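Local coordinates for RNA-binding protein RMD9, mitochondrial (Saccharomyces cerevisiae S288C, PDB 7A9X) that binds a dodecamer sequence motif in the 3'-untranslated regions of yeast mitochondrial mRNAs and takes part in the processing or stability of those transcripts, at residues 441-446 with 482-487; 52-57 with 112-117; 295-300 with 324-329. All blocks are in the same frame, centred on the assembly; numbering follows the deposited sequence.

Contact 1 of 3, residues 441-446 with 482-487; sequences ILLKSL and SALRDA. With nucleotides of chain B.
L443 packs its CD2 branch onto the backbone of helix 478-486, 3.6 Å from L484 N and 4.0 Å from the CB atoms of both A483 and L484. Its CG stands anti to its backbone N (chi1 176°), which brings CG to 3.9 Å from A483 O. The small side chains of A483 and A487 permit this closeness: the helix axes come within 7.7 Å at 19°, and A487 CB rests 3.4 Å from L443 O.

The partly exposed side, formed by K444 and D486, is looser and charged. The two cross obliquely, with a long salt bridge of 3.5 Å from K444 NZ to D486 OD2, the lysine chain bending at its last torsion (chi4 -54°). D486 OD1 also receives R485 NH2 at 3.0 Å, from above the carboxylate plane, which completes a salt-bridge network. R485 and S482 are buried against the RNA, the guanidinium having S482 CB over one face and C5 of U13 of chain B over the other, each toward the rim.

Helix 401-410 covers I441, L442 and S445, while helix 454-470 packs on L442, L443 and L446. Helix 540-551 covers L484 and R485, and its R540 bonds to the carbonyls of L446 and A487.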
loop_
_atom_site.group_PDB
_atom_site.type_symbol
_atom_site.label_atom_id
_atom_site.label_comp_id
_atom_site.label_asym_id
_atom_site.label_seq_id
_atom_site.Cartn_x
_atom_site.Cartn_y
_atom_site.Cartn_z
ATOM N N ILE A 441 -0.571 -11.874 -16.220
ATOM C CA ILE A 441 -1.957 -12.219 -15.919
ATOM C C ILE A 441 -2.575 -13.009 -17.064
ATOM O O ILE A 441 -3.347 -13.949 -16.841
ATOM C CB ILE A 441 -2.765 -10.947 -15.607
ATOM C CG1 ILE A 441 -2.165 -10.224 -14.400
ATOM C CG2 ILE A 441 -4.222 -11.294 -15.347
ATOM C CD1 ILE A 441 -2.685 -8.822 -14.217
ATOM N N LEU A 442 -2.249 -12.643 -18.308
ATOM C CA LEU A 442 -2.776 -13.373 -19.458
ATOM C C LEU A 442 -2.347 -14.835 -19.427
ATOM O O LEU A 442 -3.127 -15.726 -19.782
ATOM C CB LEU A 442 -2.326 -12.702 -20.756
ATOM C CG LEU A 442 -3.063 -11.416 -21.139
ATOM C CD1 LEU A 442 -2.312 -10.667 -22.226
ATOM C CD2 LEU A 442 -4.475 -11.736 -21.600
ATOM N N LEU A 443 -1.113 -15.103 -18.997
ATOM C CA LEU A 443 -0.692 -16.488 -18.807
ATOM C C LEU A 443 -1.427 -17.126 -17.635
ATOM O O LEU A 443 -1.910 -18.260 -17.742
ATOM C CB LEU A 443 0.819 -16.559 -18.591
ATOM C CG LEU A 443 1.391 -17.948 -18.287
ATOM C CD1 LEU A 443 1.098 -18.915 -19.424
ATOM C CD2 LEU A 443 2.886 -17.872 -18.018
ATOM N N LYS A 444 -1.527 -16.409 -16.511
ATOM C CA LYS A 444 -2.222 -16.937 -15.342
ATOM C C LYS A 444 -3.677 -17.260 -15.650
ATOM O O LYS A 444 -4.229 -18.224 -15.104
ATOM C CB LYS A 444 -2.134 -15.932 -14.191
ATOM C CG LYS A 444 -2.709 -16.417 -12.866
ATOM C CD LYS A 444 -2.822 -15.271 -11.867
ATOM C CE LYS A 444 -3.032 -15.775 -10.447
ATOM N NZ LYS A 444 -4.192 -16.697 -10.319
ATOM N N SER A 445 -4.309 -16.475 -16.529
ATOM C CA SER A 445 -5.731 -16.650 -16.812
ATOM C C SER A 445 -6.034 -18.016 -17.417
ATOM O O SER A 445 -7.152 -18.520 -17.268
ATOM C CB SER A 445 -6.218 -15.540 -17.744
ATOM O OG SER A 445 -6.068 -14.265 -17.140
ATOM N N LEU A 446 -5.062 -18.628 -18.096
ATOM C CA LEU A 446 -5.294 -19.925 -18.717
ATOM C C LEU A 446 -5.553 -21.020 -17.691
ATOM O O LEU A 446 -6.160 -22.041 -18.033
ATOM C CB LEU A 446 -4.105 -20.297 -19.602
ATOM C CG LEU A 446 -3.822 -19.328 -20.754
ATOM C CD1 LEU A 446 -2.658 -19.820 -21.597
ATOM C CD2 LEU A 446 -5.063 -19.131 -21.611
ATOM N N SER A 482 5.318 -18.257 -11.183
ATOM C CA SER A 482 4.044 -18.491 -10.515
ATOM C C SER A 482 2.883 -18.458 -11.501
ATOM O O SER A 482 1.907 -19.198 -11.334
ATOM C CB SER A 482 3.832 -17.454 -9.411
ATOM O OG SER A 482 4.776 -17.608 -8.365
ATOM N N ALA A 483 2.974 -17.616 -12.533
ATOM C CA ALA A 483 1.924 -17.568 -13.544
ATOM C C ALA A 483 1.895 -18.845 -14.373
ATOM O O ALA A 483 0.819 -19.349 -14.709
ATOM C CB ALA A 483 2.116 -16.348 -14.444
ATOM N N LEU A 484 3.068 -19.382 -14.719
ATOM C CA LEU A 484 3.109 -20.645 -15.449
ATOM C C LEU A 484 2.630 -21.796 -14.573
ATOM O O LEU A 484 1.942 -22.705 -15.051
ATOM C CB LEU A 484 4.526 -20.908 -15.960
ATOM C CG LEU A 484 4.739 -22.080 -16.921
ATOM C CD1 LEU A 484 4.058 -21.826 -18.260
ATOM C CD2 LEU A 484 6.227 -22.339 -17.110
ATOM N N ARG A 485 2.981 -21.770 -13.285
ATOM C CA ARG A 485 2.495 -22.792 -12.365
ATOM C C ARG A 485 0.979 -22.731 -12.216
ATOM O O ARG A 485 0.308 -23.769 -12.225
ATOM C CB ARG A 485 3.184 -22.637 -11.009
ATOM C CG ARG A 485 2.547 -23.428 -9.884
ATOM C CD ARG A 485 1.919 -22.492 -8.868
ATOM N NE ARG A 485 2.925 -21.664 -8.211
ATOM C CZ ARG A 485 2.655 -20.564 -7.516
ATOM N NH1 ARG A 485 3.641 -19.881 -6.951
ATOM N NH2 ARG A 485 1.404 -20.142 -7.394
ATOM N N ASP A 486 0.421 -21.525 -12.087
ATOM C CA ASP A 486 -1.023 -21.386 -11.947
ATOM C C ASP A 486 -1.777 -21.837 -13.189
ATOM O O ASP A 486 -2.939 -22.244 -13.083
ATOM C CB ASP A 486 -1.382 -19.936 -11.614
ATOM C CG ASP A 486 -1.109 -19.590 -10.167
ATOM O OD1 ASP A 486 -0.775 -20.513 -9.392
ATOM O OD2 ASP A 486 -1.227 -18.403 -9.801
ATOM N N ALA A 487 -1.145 -21.790 -14.358
ATOM C CA ALA A 487 -1.782 -22.206 -15.599
ATOM C C ALA A 487 -1.627 -23.695 -15.879
ATOM O O ALA A 487 -2.194 -24.187 -16.859
ATOM C CB ALA A 487 -1.221 -21.401 -16.775
ATOM P P U B 13 3.273 -17.113 -5.107
ATOM O OP1 U B 13 4.280 -17.921 -5.837
ATOM O OP2 U B 13 1.841 -17.202 -5.494
ATOM O "O5'" U B 13 3.375 -17.464 -3.558
ATOM C "C5'" U B 13 2.715 -16.676 -2.579
ATOM C "C4'" U B 13 2.585 -17.426 -1.279
ATOM O "O4'" U B 13 1.663 -18.534 -1.452
ATOM C "C3'" U B 13 3.866 -18.072 -0.770
ATOM O "O3'" U B 13 4.668 -17.170 -0.026
ATOM C "C2'" U B 13 3.356 -19.247 0.055
ATOM O "O2'" U B 13 2.957 -18.815 1.348
ATOM C "C1'" U B 13 2.107 -19.657 -0.725
ATOM N N1 U B 13 2.358 -20.759 -1.683
ATOM C C2 U B 13 2.638 -22.027 -1.200
ATOM O O2 U B 13 2.710 -22.298 -0.013
ATOM N N3 U B 13 2.844 -22.978 -2.170
ATOM C C4 U B 13 2.791 -22.807 -3.540
ATOM O O4 U B 13 3.001 -23.767 -4.284
ATOM C C5 U B 13 2.486 -21.475 -3.958
ATOM C C6 U B 13 2.284 -20.526 -3.038
ATOM P P C B 12 -0.418 -13.563 -8.334
ATOM O OP1 C B 12 -0.800 -14.995 -8.389
ATOM O OP2 C B 12 -1.229 -12.611 -7.535
ATOM O "O5'" C B 12 1.090 -13.486 -7.825
ATOM C "C5'" C B 12 2.052 -14.430 -8.280
ATOM C "C4'" C B 12 3.218 -14.566 -7.330
ATOM O "O4'" C B 12 4.119 -13.438 -7.504
ATOM C "C3'" C B 12 2.870 -14.621 -5.842
ATOM O "O3'" C B 12 3.714 -15.568 -5.189
ATOM C "C2'" C B 12 3.206 -13.213 -5.353
ATOM O "O2'" C B 12 3.551 -13.136 -3.986
ATOM C "C1'" C B 12 4.380 -12.837 -6.251
ATOM N N1 C B 12 4.533 -11.389 -6.465
ATOM C C2 C B 12 5.806 -10.823 -6.340
ATOM O O2 C B 12 6.766 -11.557 -6.059
ATOM N N3 C B 12 5.963 -9.493 -6.531
ATOM C C4 C B 12 4.911 -8.733 -6.834
ATOM N N4 C B 12 5.123 -7.426 -7.012
ATOM C C5 C B 12 3.601 -9.281 -6.965
ATOM C C6 C B 12 3.458 -10.600 -6.773
ATOM P P U B 11 -3.362 -9.278 -8.014
ATOM O OP1 U B 11 -4.406 -10.314 -7.792
ATOM O OP2 U B 11 -2.720 -8.632 -6.841
ATOM O "O5'" U B 11 -2.214 -9.911 -8.921
ATOM C "C5'" U B 11 -2.527 -10.639 -10.097
ATOM C "C4'" U B 11 -1.284 -10.993 -10.872
ATOM O "O4'" U B 11 -0.686 -9.789 -11.421
ATOM C "C3'" U B 11 -0.157 -11.629 -10.075
ATOM O "O3'" U B 11 -0.351 -13.012 -9.841
ATOM C "C2'" U B 11 1.065 -11.315 -10.927
ATOM O "O2'" U B 11 1.138 -12.186 -12.045
ATOM C "C1'" U B 11 0.722 -9.914 -11.432
ATOM N N1 U B 11 1.291 -8.859 -10.567
ATOM C C2 U B 11 2.645 -8.595 -10.664
ATOM O O2 U B 11 3.390 -9.187 -11.427
ATOM N N3 U B 11 3.098 -7.600 -9.832
ATOM C C4 U B 11 2.349 -6.865 -8.935
ATOM O O4 U B 11 2.899 -6.003 -8.248
ATOM C C5 U B 11 0.960 -7.200 -8.894
ATOM C C6 U B 11 0.491 -8.162 -9.692
#

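Contact 2 of 3, residues 52-57 with 112-117. With nucleotides of chain B.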
loop_
_atom_site.group_PDB
_atom_site.type_symbol
_atom_site.label_atom_id
_atom_site.label_comp_id
_atom_site.label_asym_id
_atom_site.label_seq_id
_atom_site.Cartn_x
_atom_site.Cartn_y
_atom_site.Cartn_z
ATOM N N SER A 52 18.333 20.166 8.101
ATOM C CA SER A 52 17.549 21.304 7.635
ATOM C C SER A 52 17.414 21.306 6.118
ATOM O O SER A 52 16.362 21.676 5.584
ATOM C CB SER A 52 18.178 22.609 8.117
ATOM O OG SER A 52 18.263 22.642 9.532
ATOM N N SER A 53 18.468 20.902 5.405
ATOM C CA SER A 53 18.401 20.870 3.949
ATOM C C SER A 53 17.384 19.842 3.470
ATOM O O SER A 53 16.574 20.123 2.580
ATOM C CB SER A 53 19.783 20.571 3.366
ATOM O OG SER A 53 19.744 20.487 1.953
ATOM N N ALA A 54 17.408 18.644 4.059
ATOM C CA ALA A 54 16.490 17.596 3.639
ATOM C C ALA A 54 15.070 17.849 4.136
ATOM O O ALA A 54 14.108 17.479 3.456
ATOM C CB ALA A 54 17.000 16.238 4.122
ATOM N N LEU A 55 14.915 18.466 5.312
ATOM C CA LEU A 55 13.577 18.809 5.784
ATOM C C LEU A 55 12.946 19.883 4.909
ATOM O O LEU A 55 11.742 19.838 4.631
ATOM C CB LEU A 55 13.627 19.261 7.242
ATOM C CG LEU A 55 13.518 18.177 8.316
ATOM C CD1 LEU A 55 13.671 18.783 9.702
ATOM C CD2 LEU A 55 12.192 17.432 8.202
ATOM N N LYS A 56 13.743 20.858 4.466
ATOM C CA LYS A 56 13.214 21.884 3.577
ATOM C C LYS A 56 12.840 21.303 2.221
ATOM O O LYS A 56 11.867 21.749 1.604
ATOM C CB LYS A 56 14.230 23.013 3.413
ATOM C CG LYS A 56 13.682 24.245 2.714
ATOM C CD LYS A 56 14.722 25.350 2.647
ATOM C CE LYS A 56 14.159 26.597 1.985
ATOM N NZ LYS A 56 15.187 27.666 1.859
ATOM N N TYR A 57 13.589 20.303 1.750
ATOM C CA TYR A 57 13.247 19.651 0.490
ATOM C C TYR A 57 11.934 18.888 0.600
ATOM O O TYR A 57 11.106 18.930 -0.319
ATOM C CB TYR A 57 14.381 18.715 0.065
ATOM C CG TYR A 57 14.069 17.844 -1.138
ATOM C CD1 TYR A 57 14.320 18.290 -2.428
ATOM C CD2 TYR A 57 13.538 16.567 -0.978
ATOM C CE1 TYR A 57 14.041 17.496 -3.527
ATOM C CE2 TYR A 57 13.257 15.766 -2.072
ATOM C CZ TYR A 57 13.511 16.236 -3.343
ATOM O OH TYR A 57 13.233 15.443 -4.434
ATOM N N ILE A 112 14.012 12.852 13.773
ATOM C CA ILE A 112 12.860 11.954 13.745
ATOM C C ILE A 112 11.848 12.417 12.704
ATOM O O ILE A 112 11.320 11.611 11.928
ATOM C CB ILE A 112 12.222 11.853 15.143
ATOM C CG1 ILE A 112 13.209 11.256 16.148
ATOM C CG2 ILE A 112 10.955 11.023 15.085
ATOM C CD1 ILE A 112 12.656 11.165 17.555
ATOM N N HIS A 113 11.560 13.719 12.677
ATOM C CA HIS A 113 10.677 14.268 11.653
ATOM C C HIS A 113 11.204 13.956 10.258
ATOM O O HIS A 113 10.439 13.566 9.365
ATOM C CB HIS A 113 10.530 15.778 11.861
ATOM C CG HIS A 113 9.579 16.443 10.913
ATOM N ND1 HIS A 113 9.409 17.810 10.875
ATOM C CD2 HIS A 113 8.746 15.935 9.974
ATOM C CE1 HIS A 113 8.516 18.116 9.951
ATOM N NE2 HIS A 113 8.097 16.996 9.390
ATOM N N LEU A 114 12.516 14.098 10.060
ATOM C CA LEU A 114 13.106 13.842 8.750
ATOM C C LEU A 114 12.922 12.387 8.336
ATOM O O LEU A 114 12.559 12.102 7.190
ATOM C CB LEU A 114 14.589 14.213 8.762
ATOM C CG LEU A 114 15.335 13.966 7.454
ATOM C CD1 LEU A 114 14.691 14.773 6.340
ATOM C CD2 LEU A 114 16.807 14.315 7.602
ATOM N N LEU A 115 13.174 11.452 9.257
ATOM C CA LEU A 115 12.932 10.044 8.963
ATOM C C LEU A 115 11.457 9.781 8.687
ATOM O O LEU A 115 11.122 8.914 7.873
ATOM C CB LEU A 115 13.425 9.175 10.122
ATOM C CG LEU A 115 14.914 9.259 10.472
ATOM C CD1 LEU A 115 15.212 8.480 11.745
ATOM C CD2 LEU A 115 15.771 8.750 9.323
ATOM N N HIS A 116 10.564 10.517 9.354
ATOM C CA HIS A 116 9.143 10.394 9.054
ATOM C C HIS A 116 8.853 10.820 7.622
ATOM O O HIS A 116 8.150 10.116 6.888
ATOM C CB HIS A 116 8.318 11.223 10.042
ATOM C CG HIS A 116 6.840 11.017 9.917
ATOM N ND1 HIS A 116 5.920 11.821 10.557
ATOM C CD2 HIS A 116 6.122 10.097 9.230
ATOM C CE1 HIS A 116 4.700 11.405 10.267
ATOM N NE2 HIS A 116 4.795 10.361 9.464
ATOM N N ASN A 117 9.395 11.965 7.199
ATOM C CA ASN A 117 9.197 12.401 5.821
ATOM C C ASN A 117 9.853 11.449 4.831
ATOM O O ASN A 117 9.405 11.349 3.684
ATOM C CB ASN A 117 9.727 13.822 5.636
ATOM C CG ASN A 117 8.776 14.869 6.177
ATOM O OD1 ASN A 117 7.742 14.541 6.761
ATOM N ND2 ASN A 117 9.121 16.137 5.989
ATOM P P A B 4 4.899 19.202 11.708
ATOM O OP1 A B 4 5.361 18.700 13.026
ATOM O OP2 A B 4 5.633 18.817 10.477
ATOM O "O5'" A B 4 3.382 18.767 11.476
ATOM C "C5'" A B 4 2.372 19.059 12.430
ATOM C "C4'" A B 4 1.030 19.259 11.767
ATOM O "O4'" A B 4 1.015 20.527 11.057
ATOM C "C3'" A B 4 0.649 18.236 10.706
ATOM O "O3'" A B 4 0.126 17.037 11.251
ATOM C "C2'" A B 4 -0.349 19.006 9.850
ATOM O "O2'" A B 4 -1.620 19.057 10.479
ATOM C "C1'" A B 4 0.262 20.407 9.869
ATOM N N9 A B 4 1.167 20.605 8.724
ATOM C C8 A B 4 2.538 20.687 8.738
ATOM N N7 A B 4 3.066 20.848 7.549
ATOM C C5 A B 4 1.970 20.868 6.695
ATOM C C6 A B 4 1.858 21.010 5.300
ATOM N N6 A B 4 2.903 21.166 4.484
ATOM N N1 A B 4 0.618 20.989 4.763
ATOM C C2 A B 4 -0.433 20.833 5.580
ATOM N N3 A B 4 -0.455 20.691 6.904
ATOM C C4 A B 4 0.793 20.717 7.406
#
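N117, which meets L55 across the contact, gives its ND2 to the hydroxyl of S58, one turn on in helix 52-59, whose single proton has the carbonyls of A54 and L55 to choose between. Three groups thus gather round one oxygen, and the amide is held on the helix that faces it. N117 ND2 also lies 4.0 Å from L55 CD2, so the polar tie borders directly on apolar packing.

That methyl is the pivot of the interface. L55 CD2 sits over the centre of the H113 imidazole as a CH-pi contact, 3.9 Å from the ring centroid and only 12° off the ring normal. L55 CD2 also lies 3.7 Å from L114 CA. H113 has CG anti to its backbone N (chi1 -177°), which places CG itself 3.9 Å from L55 CD2. The ring's rotation is further fixed by a hydrogen bond of ND1 with the hydroxyl of Y169, while H113 CE1 lies 3.0 Å from OP2 of A4 of chain B. An alanine here would probably leave the Y169 hydroxyl and the A4 phosphate oxygen without their neighbour and open a gap beneath L55 CD2.

Beside this, A54 CB meets L114 CD1 at 3.5 Å, a close apolar touch that F83 and M87 of helix 78-97 extend from A54 and L114 respectively.

The axes stand 9.8 Å apart and cross at 42°, with the leucines interleaved between them. This is helix-on-helix packing in an all-helical protein, ahead of its first predicted pentatricopeptide repeat, with H113 lying between the leucine methyl and the phosphate of A4 of chain B.

Contact 3 of 3, residues 295-300 with 324-329; sequences KNLTLA and NSFLQN
The CA atoms of K295 and N329 lie 7.3 Å apart and those of A300 and F326 7.5 Å, so the start of helix 297-308 and the loop leading into it stand off helix 320-334 far enough for side chains to fill the interval. F326, L297 and N329 share that filling. The phenylalanine CG is anti to the backbone N (chi1 180°), on the side next to its own carbonyl carbon, and F326 CE1, a corner of the ring, reaches A300 CB at 3.5 Å. A300 has just its methyl to offer, and this short residue is what lets the ring come close to the opposing helix. L297 comes in beside the ring, its CD2 lying 4.0 Å from F326 CE1 and 3.9 Å from N329 CB, so one methyl bridges two residues a turn apart.

At the margin the chemistry turns polar and less tight. The exposed K295 bends at its second torsion (chi2 52°) and crosses N329 at about a right angle, with K295 NZ 3.8 Å from N329 OD1, at which some weak electrostatic attraction is possible. The other end of that amide, ND2, is weakly hydrogen-bonded to the carbonyl of G292, an oxygen that S325 OG also engages.

N296 shapes the start of helix 297-308 as its N-cap: N296 OD1 accepts from L299 N at 3.1 Å, with the donor well above the plane of the amide carbonyl. The backbone N of N296 is itself bonded to the hydroxyl of Y261.

The contact joins helix 297-308, in the fourth predicted repeat, to helix 320-334, in the fifth. L297 continues along the latter onto I330, A333 and Q334. I343 of helix 337-351 packs against F326, and Y261 of helix 261-270 touches K295 and L299.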
loop_
_atom_site.group_PDB
_atom_site.type_symbol
_atom_site.label_atom_id
_atom_site.label_comp_id
_atom_site.label_asym_id
_atom_site.label_seq_id
_atom_site.Cartn_x
_atom_site.Cartn_y
_atom_site.Cartn_z
ATOM N N LYS A 295 -19.260 4.489 10.402
ATOM C CA LYS A 295 -20.168 3.412 10.039
ATOM C C LYS A 295 -21.496 3.943 9.520
ATOM O O LYS A 295 -22.198 3.221 8.803
ATOM C CB LYS A 295 -20.395 2.481 11.235
ATOM C CG LYS A 295 -19.849 1.077 11.030
ATOM C CD LYS A 295 -18.395 1.113 10.588
ATOM C CE LYS A 295 -17.869 -0.286 10.310
ATOM N NZ LYS A 295 -16.421 -0.272 9.958
ATOM N N ASN A 296 -21.861 5.177 9.866
ATOM C CA ASN A 296 -23.043 5.817 9.293
ATOM C C ASN A 296 -22.688 6.291 7.891
ATOM O O ASN A 296 -22.007 7.304 7.712
ATOM C CB ASN A 296 -23.519 6.969 10.167
ATOM C CG ASN A 296 -24.660 7.742 9.530
ATOM O OD1 ASN A 296 -24.662 8.968 9.514
ATOM N ND2 ASN A 296 -25.636 7.018 8.991
ATOM N N LEU A 297 -23.146 5.542 6.887
ATOM C CA LEU A 297 -22.762 5.817 5.508
ATOM C C LEU A 297 -23.331 7.137 5.006
ATOM O O LEU A 297 -22.766 7.741 4.087
ATOM C CB LEU A 297 -23.213 4.666 4.612
ATOM C CG LEU A 297 -22.525 3.331 4.899
ATOM C CD1 LEU A 297 -23.132 2.217 4.064
ATOM C CD2 LEU A 297 -21.033 3.447 4.636
ATOM N N THR A 298 -24.443 7.598 5.581
ATOM C CA THR A 298 -25.013 8.871 5.151
ATOM C C THR A 298 -24.125 10.040 5.562
ATOM O O THR A 298 -23.972 11.007 4.806
ATOM C CB THR A 298 -26.420 9.037 5.724
ATOM O OG1 THR A 298 -26.377 8.871 7.147
ATOM C CG2 THR A 298 -27.369 8.003 5.127
ATOM N N LEU A 299 -23.534 9.971 6.757
ATOM C CA LEU A 299 -22.581 10.995 7.173
ATOM C C LEU A 299 -21.280 10.887 6.387
ATOM O O LEU A 299 -20.658 11.904 6.058
ATOM C CB LEU A 299 -22.314 10.880 8.673
ATOM C CG LEU A 299 -21.282 11.829 9.279
ATOM C CD1 LEU A 299 -21.685 13.276 9.058
ATOM C CD2 LEU A 299 -21.120 11.540 10.757
ATOM N N ALA A 300 -20.855 9.662 6.078
ATOM C CA ALA A 300 -19.627 9.480 5.313
ATOM C C ALA A 300 -19.770 10.034 3.901
ATOM O O ALA A 300 -18.842 10.666 3.379
ATOM C CB ALA A 300 -19.253 7.999 5.278
ATOM N N ASN A 324 -11.312 3.750 -0.716
ATOM C CA ASN A 324 -11.433 2.294 -0.710
ATOM C C ASN A 324 -12.172 1.803 0.528
ATOM O O ASN A 324 -13.041 0.927 0.436
ATOM C CB ASN A 324 -10.049 1.646 -0.786
ATOM C CG ASN A 324 -9.355 1.897 -2.107
ATOM O OD1 ASN A 324 -10.002 2.149 -3.126
ATOM N ND2 ASN A 324 -8.029 1.820 -2.100
ATOM N N SER A 325 -11.833 2.349 1.698
ATOM C CA SER A 325 -12.520 1.957 2.924
ATOM C C SER A 325 -13.995 2.331 2.871
ATOM O O SER A 325 -14.851 1.576 3.349
ATOM C CB SER A 325 -11.843 2.606 4.131
ATOM O OG SER A 325 -12.579 2.365 5.318
ATOM N N PHE A 326 -14.310 3.493 2.293
ATOM C CA PHE A 326 -15.702 3.909 2.153
ATOM C C PHE A 326 -16.464 2.977 1.218
ATOM O O PHE A 326 -17.598 2.580 1.516
ATOM C CB PHE A 326 -15.748 5.355 1.654
ATOM C CG PHE A 326 -17.133 5.901 1.462
ATOM C CD1 PHE A 326 -18.108 5.726 2.432
ATOM C CD2 PHE A 326 -17.449 6.621 0.322
ATOM C CE1 PHE A 326 -19.382 6.240 2.255
ATOM C CE2 PHE A 326 -18.718 7.141 0.140
ATOM C CZ PHE A 326 -19.686 6.951 1.109
ATOM N N LEU A 327 -15.854 2.607 0.088
ATOM C CA LEU A 327 -16.485 1.661 -0.826
ATOM C C LEU A 327 -16.713 0.311 -0.158
ATOM O O LEU A 327 -17.754 -0.323 -0.361
ATOM C CB LEU A 327 -15.625 1.490 -2.078
ATOM C CG LEU A 327 -15.536 2.673 -3.039
ATOM C CD1 LEU A 327 -14.490 2.399 -4.105
ATOM C CD2 LEU A 327 -16.893 2.935 -3.670
ATOM N N GLN A 328 -15.748 -0.146 0.639
ATOM C CA GLN A 328 -15.878 -1.448 1.283
ATOM C C GLN A 328 -16.963 -1.431 2.353
ATOM O O GLN A 328 -17.687 -2.419 2.522
ATOM C CB GLN A 328 -14.533 -1.875 1.872
ATOM C CG GLN A 328 -13.507 -2.255 0.813
ATOM C CD GLN A 328 -12.115 -2.457 1.381
ATOM O OE1 GLN A 328 -11.835 -2.086 2.522
ATOM N NE2 GLN A 328 -11.232 -3.048 0.584
ATOM N N ASN A 329 -17.098 -0.315 3.076
ATOM C CA ASN A 329 -18.137 -0.213 4.096
ATOM C C ASN A 329 -19.528 -0.210 3.473
ATOM O O ASN A 329 -20.465 -0.789 4.035
ATOM C CB ASN A 329 -17.924 1.042 4.939
ATOM C CG ASN A 329 -16.717 0.935 5.842
ATOM O OD1 ASN A 329 -16.282 -0.166 6.185
ATOM N ND2 ASN A 329 -16.170 2.078 6.239
#

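All three contacts are mostly buried helix pairings, yet each mixes apolar packing with polar groups differently. Contact 1 pairs nearly parallel helices through alanines and has a charged, partly exposed flank on the RNA; contact 2 crosses more steeply, its touching residues all buried, and brings a histidine to the RNA; contact 3, nearest atom about 5 Å from the RNA, joins predicted repeats four and five and is edged by an exposed lysine. They share no helices. Contacts 1 and 2 lie on opposite sides of the chain's centre, their centres 43 Å apart, and contact 3 falls between them in sequence, with no touch to either.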